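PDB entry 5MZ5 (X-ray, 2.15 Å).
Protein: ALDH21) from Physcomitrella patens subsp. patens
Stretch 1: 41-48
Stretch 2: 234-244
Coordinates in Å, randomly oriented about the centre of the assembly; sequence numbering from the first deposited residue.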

ATOM      1  N   ASN A  41      32.129  -3.036 -29.713  1.00 35.04           N
ATOM      2  CA  ASN A  41      32.892  -3.254 -28.504  1.00 34.85           C
ATOM      3  C   ASN A  41      31.994  -3.969 -27.520  1.00 37.49           C
ATOM      4  O   ASN A  41      30.768  -3.879 -27.611  1.00 38.02           O
ATOM      5  CB  ASN A  41      33.313  -1.921 -27.878  1.00 37.32           C
ATOM      6  CG  ASN A  41      34.344  -1.151 -28.644  1.00 48.73           C
ATOM      7  OD1 ASN A  41      34.137   0.013 -28.975  1.00 42.86           O
ATOM      8  ND2 ASN A  41      35.509  -1.739 -28.849  1.00 37.21           N
ATOM      9  N   ILE A  42      32.606  -4.674 -26.574  1.00 33.08           N
ATOM     10  CA  ILE A  42      31.902  -5.313 -25.474  1.00 31.33           C
ATOM     11  C   ILE A  42      32.200  -4.464 -24.250  1.00 32.24           C
ATOM     12  O   ILE A  42      33.114  -3.629 -24.296  1.00 30.23           O
ATOM     13  CB  ILE A  42      32.184  -6.831 -25.313  1.00 34.39           C
ATOM     14  CG1 ILE A  42      33.679  -7.127 -25.060  1.00 35.38           C
ATOM     15  CG2 ILE A  42      31.665  -7.566 -26.546  1.00 34.19           C
ATOM     16  CD1 ILE A  42      34.024  -8.574 -24.608  1.00 42.53           C
ATOM     17  N   PHE A  43      31.412  -4.622 -23.185  1.00 27.27           N
ATOM     18  CA  PHE A  43      31.589  -3.778 -22.024  1.00 26.92           C
ATOM     19  C   PHE A  43      32.056  -4.557 -20.832  1.00 30.36           C
ATOM     20  O   PHE A  43      31.390  -5.474 -20.382  1.00 29.38           O
ATOM     21  CB  PHE A  43      30.313  -2.943 -21.765  1.00 27.86           C
ATOM     22  CG  PHE A  43      30.125  -1.942 -22.888  1.00 28.73           C
ATOM     23  CD1 PHE A  43      30.739  -0.693 -22.839  1.00 30.65           C
ATOM     24  CD2 PHE A  43      29.424  -2.290 -24.045  1.00 28.88           C
ATOM     25  CE1 PHE A  43      30.626   0.203 -23.911  1.00 30.35           C
ATOM     26  CE2 PHE A  43      29.336  -1.407 -25.118  1.00 30.68           C
ATOM     27  CZ  PHE A  43      29.947  -0.169 -25.047  1.00 28.53           C
ATOM     28  N   LEU A  44      33.250  -4.207 -20.358  1.00 29.85           N
ATOM     29  CA  LEU A  44      33.908  -4.847 -19.231  1.00 30.55           C
ATOM     30  C   LEU A  44      34.155  -3.799 -18.168  1.00 34.00           C
ATOM     31  O   LEU A  44      34.956  -2.879 -18.379  1.00 34.09           O
ATOM     32  CB  LEU A  44      35.214  -5.522 -19.698  1.00 31.85           C
ATOM     33  CG  LEU A  44      36.146  -6.114 -18.628  1.00 38.64           C
ATOM     34  CD1 LEU A  44      35.457  -7.195 -17.833  1.00 39.68           C
ATOM     35  CD2 LEU A  44      37.391  -6.706 -19.267  1.00 42.50           C
ATOM     36  N   ALA A  45      33.440  -3.930 -17.023  1.00 30.28           N
ATOM     37  CA  ALA A  45      33.513  -3.012 -15.884  1.00 30.34           C
ATOM     38  C   ALA A  45      33.294  -1.551 -16.356  1.00 33.66           C
ATOM     39  O   ALA A  45      34.116  -0.668 -16.069  1.00 33.86           O
ATOM     40  CB  ALA A  45      34.854  -3.171 -15.168  1.00 31.43           C
ATOM     41  N   SER A  46      32.187  -1.347 -17.141  1.00 29.35           N
ATOM     42  CA  SER A  46      31.693  -0.078 -17.722  1.00 29.61           C
ATOM     43  C   SER A  46      32.480   0.460 -18.921  1.00 33.57           C
ATOM     44  O   SER A  46      32.139   1.524 -19.450  1.00 33.37           O
ATOM     45  CB  SER A  46      31.603   1.016 -16.655  1.00 32.10           C
ATOM     46  OG  SER A  46      31.071   0.538 -15.434  1.00 35.79           O
ATOM     47  N   LYS A  47      33.533  -0.252 -19.340  1.00 30.29           N
ATOM     48  CA  LYS A  47      34.422   0.240 -20.385  1.00 30.62           C
ATOM     49  C   LYS A  47      34.374  -0.564 -21.690  1.00 34.05           C
ATOM     50  O   LYS A  47      34.304  -1.796 -21.651  1.00 30.86           O
ATOM     51  CB  LYS A  47      35.871   0.362 -19.850  1.00 33.55           C
ATOM     52  CG  LYS A  47      35.969   1.265 -18.617  1.00 48.21           C
ATOM     53  CD  LYS A  47      37.264   2.040 -18.560  1.00 58.36           C
ATOM     54  CE  LYS A  47      37.235   3.173 -17.559  1.00 68.54           C
ATOM     55  NZ  LYS A  47      36.254   4.245 -17.911  1.00 71.20           N
ATOM     56  N   PRO A  48      34.412   0.129 -22.859  1.00 33.23           N
ATOM     57  CA  PRO A  48      34.416  -0.596 -24.135  1.00 33.85           C
ATOM     58  C   PRO A  48      35.750  -1.314 -24.357  1.00 40.04           C
ATOM     59  O   PRO A  48      36.807  -0.727 -24.139  1.00 40.43           O
ATOM     60  CB  PRO A  48      34.191   0.507 -25.181  1.00 35.44           C
ATOM     61  CG  PRO A  48      34.703   1.742 -24.557  1.00 39.18           C
ATOM     62  CD  PRO A  48      34.510   1.595 -23.069  1.00 34.68           C
ATOM     63  N   LEU A 234      26.629   6.789 -13.123  1.00 31.28           N
ATOM     64  CA  LEU A 234      26.748   5.355 -12.913  1.00 30.01           C
ATOM     65  C   LEU A 234      28.171   4.974 -12.492  1.00 32.96           C
ATOM     66  O   LEU A 234      29.101   5.226 -13.249  1.00 33.06           O
ATOM     67  CB  LEU A 234      26.267   4.600 -14.169  1.00 29.78           C
ATOM     68  CG  LEU A 234      25.789   3.160 -13.988  1.00 32.54           C
ATOM     69  CD1 LEU A 234      24.597   3.066 -13.012  1.00 31.36           C
ATOM     70  CD2 LEU A 234      25.433   2.559 -15.333  1.00 32.74           C
ATOM     71  N   PRO A 235      28.372   4.446 -11.253  1.00 30.42           N
ATOM     72  CA  PRO A 235      29.738   4.102 -10.798  1.00 30.09           C
ATOM     73  C   PRO A 235      30.509   3.163 -11.734  1.00 33.52           C
ATOM     74  O   PRO A 235      29.905   2.344 -12.417  1.00 31.64           O
ATOM     75  CB  PRO A 235      29.503   3.444  -9.429  1.00 31.48           C
ATOM     76  CG  PRO A 235      28.182   3.994  -8.962  1.00 35.55           C
ATOM     77  CD  PRO A 235      27.370   4.123 -10.213  1.00 31.20           C
ATOM     78  N   LEU A 236      31.846   3.279 -11.745  1.00 31.71           N
ATOM     79  CA  LEU A 236      32.717   2.417 -12.547  1.00 33.60           C
ATOM     80  C   LEU A 236      32.598   0.960 -12.069  1.00 36.25           C
ATOM     81  O   LEU A 236      32.640   0.694 -10.868  1.00 36.70           O
ATOM     82  CB  LEU A 236      34.164   2.905 -12.453  1.00 35.43           C
ATOM     83  CG  LEU A 236      35.138   2.293 -13.448  1.00 43.81           C
ATOM     84  CD1 LEU A 236      34.931   2.891 -14.852  1.00 45.24           C
ATOM     85  CD2 LEU A 236      36.583   2.476 -12.962  1.00 48.65           C
ATOM     86  N   GLY A 237      32.382   0.054 -13.012  1.00 32.22           N
ATOM     87  CA  GLY A 237      32.198  -1.365 -12.722  1.00 31.45           C
ATOM     88  C   GLY A 237      30.774  -1.782 -12.412  1.00 33.22           C
ATOM     89  O   GLY A 237      30.539  -2.953 -12.117  1.00 33.23           O
ATOM     90  N   ALA A 238      29.803  -0.840 -12.491  1.00 28.83           N
ATOM     91  CA  ALA A 238      28.368  -1.092 -12.240  1.00 26.98           C
ATOM     92  C   ALA A 238      27.781  -2.072 -13.267  1.00 28.07           C
ATOM     93  O   ALA A 238      26.770  -2.744 -13.000  1.00 27.74           O
ATOM     94  CB  ALA A 238      27.601   0.212 -12.301  1.00 27.16           C
ATOM     95  N   PHE A 239      28.375  -2.112 -14.457  1.00 21.42           N
ATOM     96  CA  PHE A 239      27.870  -2.999 -15.491  1.00 21.62           C
ATOM     97  C   PHE A 239      28.958  -3.589 -16.358  1.00 26.72           C
ATOM     98  O   PHE A 239      30.012  -2.988 -16.563  1.00 25.96           O
ATOM     99  CB  PHE A 239      26.800  -2.289 -16.362  1.00 22.56           C
ATOM    100  CG  PHE A 239      27.337  -1.367 -17.432  1.00 23.58           C
ATOM    101  CD1 PHE A 239      27.710  -0.059 -17.127  1.00 25.20           C
ATOM    102  CD2 PHE A 239      27.524  -1.821 -18.734  1.00 25.50           C
ATOM    103  CE1 PHE A 239      28.242   0.781 -18.110  1.00 26.49           C
ATOM    104  CE2 PHE A 239      28.051  -0.976 -19.716  1.00 27.19           C
ATOM    105  CZ  PHE A 239      28.412   0.315 -19.397  1.00 25.22           C
ATOM    106  N   SER A 240      28.651  -4.767 -16.894  1.00 25.21           N
ATOM    107  CA  SER A 240      29.411  -5.485 -17.898  1.00 24.73           C
ATOM    108  C   SER A 240      28.381  -6.146 -18.799  1.00 27.99           C
ATOM    109  O   SER A 240      27.374  -6.650 -18.302  1.00 24.77           O
ATOM    110  CB  SER A 240      30.331  -6.527 -17.277  1.00 26.09           C
ATOM    111  OG  SER A 240      31.487  -5.906 -16.745  1.00 29.65           O
ATOM    112  N   ILE A 241      28.599  -6.069 -20.112  1.00 27.37           N
ATOM    113  CA  ILE A 241      27.750  -6.692 -21.142  1.00 28.42           C
ATOM    114  C   ILE A 241      28.706  -7.470 -22.051  1.00 33.66           C
ATOM    115  O   ILE A 241      29.469  -6.869 -22.815  1.00 31.04           O
ATOM    116  CB  ILE A 241      26.806  -5.713 -21.911  1.00 31.07           C
ATOM    117  CG1 ILE A 241      25.899  -4.922 -20.926  1.00 30.91           C
ATOM    118  CG2 ILE A 241      25.959  -6.478 -22.994  1.00 29.31           C
ATOM    119  CD1 ILE A 241      25.239  -3.739 -21.509  1.00 35.86           C
ATOM    120  N   LEU A 242      28.724  -8.802 -21.865  1.00 33.32           N
ATOM    121  CA  LEU A 242      29.630  -9.703 -22.567  1.00 34.96           C
ATOM    122  C   LEU A 242      28.933 -10.895 -23.265  1.00 38.77           C
ATOM    123  O   LEU A 242      28.428 -11.790 -22.579  1.00 36.37           O
ATOM    124  CB  LEU A 242      30.719 -10.268 -21.621  1.00 35.49           C
ATOM    125  CG  LEU A 242      31.158  -9.477 -20.395  1.00 41.89           C
ATOM    126  CD1 LEU A 242      31.447 -10.420 -19.235  1.00 42.58           C
ATOM    127  CD2 LEU A 242      32.415  -8.665 -20.699  1.00 45.87           C
ATOM    128  N   PRO A 243      28.938 -10.956 -24.618  1.00 37.91           N
ATOM    129  CA  PRO A 243      28.463 -12.178 -25.305  1.00 38.57           C
ATOM    130  C   PRO A 243      29.521 -13.243 -24.972  1.00 41.54           C
ATOM    131  O   PRO A 243      30.728 -12.979 -25.040  1.00 41.58           O
ATOM    132  CB  PRO A 243      28.475 -11.786 -26.794  1.00 40.89           C
ATOM    133  CG  PRO A 243      28.698 -10.288 -26.805  1.00 44.79           C
ATOM    134  CD  PRO A 243      29.491  -9.995 -25.586  1.00 39.77           C
ATOM    135  N   VAL A 244      29.078 -14.382 -24.465  1.00 38.11           N
ATOM    136  CA  VAL A 244      30.006 -15.390 -23.944  1.00 38.05           C
ATOM    137  C   VAL A 244      29.898 -16.724 -24.708  1.00 41.70           C
ATOM    138  O   VAL A 244      28.804 -17.130 -25.147  1.00 40.49           O
ATOM    139  CB  VAL A 244      29.787 -15.507 -22.390  1.00 41.12           C
ATOM    140  CG1 VAL A 244      30.356 -16.778 -21.794  1.00 40.68           C
ATOM    141  CG2 VAL A 244      30.358 -14.292 -21.665  1.00 41.00           C
TER
HETATM  142  O   HOH W   1      29.164   2.434 -15.012  1.00 26.14           O

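Where a short strand meets a tight turn, side-chain packing and backbone hydrogen bonding often share the work of joining distant parts of a chain, and the contact between residues 41-48 and 234-244 of this moss ALDH21 illustrates the principle over a sequence separation of at least 189 residues. Its apolar centre is built from two phenylalanines. Phe43 CB lies 3.6 Å from Phe239 CE2, and the two rings sit obliquely, their planes at 37° and their centroids 6.0 Å apart. The CA-to-CB bond of Phe43 points toward the other stretch while the end of its ring leads away; Phe239 differs: its CA-to-CB bond points sideways and its ring comes nearer. That ring also receives the turn: Ser46 CA stands over one face, 3.9 Å from the centroid of the Phe239 ring, in a CH-pi contact.

Packing continues toward the start of the first strand. Ile42 CG2 reaches to 3.4 Å from Pro243 CD, and Ile42 CD1 comes to 4.2 Å from Leu242 CD2. The same methyl, Leu242 CD2, lies 4.3 Å from Leu44 CB, so one leucine touches side chains of alternate residues along the strand.

Between these side chains runs a minimal antiparallel pairing. Phe43 and Ile241 form a single bridge, closed by two hydrogen bonds: Phe43 N donates to Ile241 O at 3.0 Å, nearly straight at 167°, and Ile241 N donates to Phe43 O at 2.9 Å, more bent at 144°. Phe43 O is approached by Ser240 CA as well, at 3.2 Å, a CA-H...O contact.

Beyond this bridge the chain enters a type I' turn from Leu44 to Lys47, in which Leu44 N donates to Lys47 O at 2.9 Å and Lys47 N to Leu44 O at 3.1 Å. The two middle amides, left unpaired within the turn, find acceptors across the contact. Ala45 N donates to the side chain of Ser240, with 2.8 Å to Ser240 OG and an angle of 170°, whereas Ser46 N donates to the backbone, 2.8 Å from Phe239 O.

At the polar edge two turns meet. Gly237, in the type II turn from Pro235 to Ala238, donates from its N to Ser46 OG at 2.8 Å; its phi/psi of 87/3 would jam a CB against the preceding carbonyl, which itself calls for glycine. Water 1 links the turns again, 2.7 Å from Ser46 OG and donating to Pro235 O at 2.7 Å. Outermost, Lys47 CE rests 3.6 Å from Leu236 CD1.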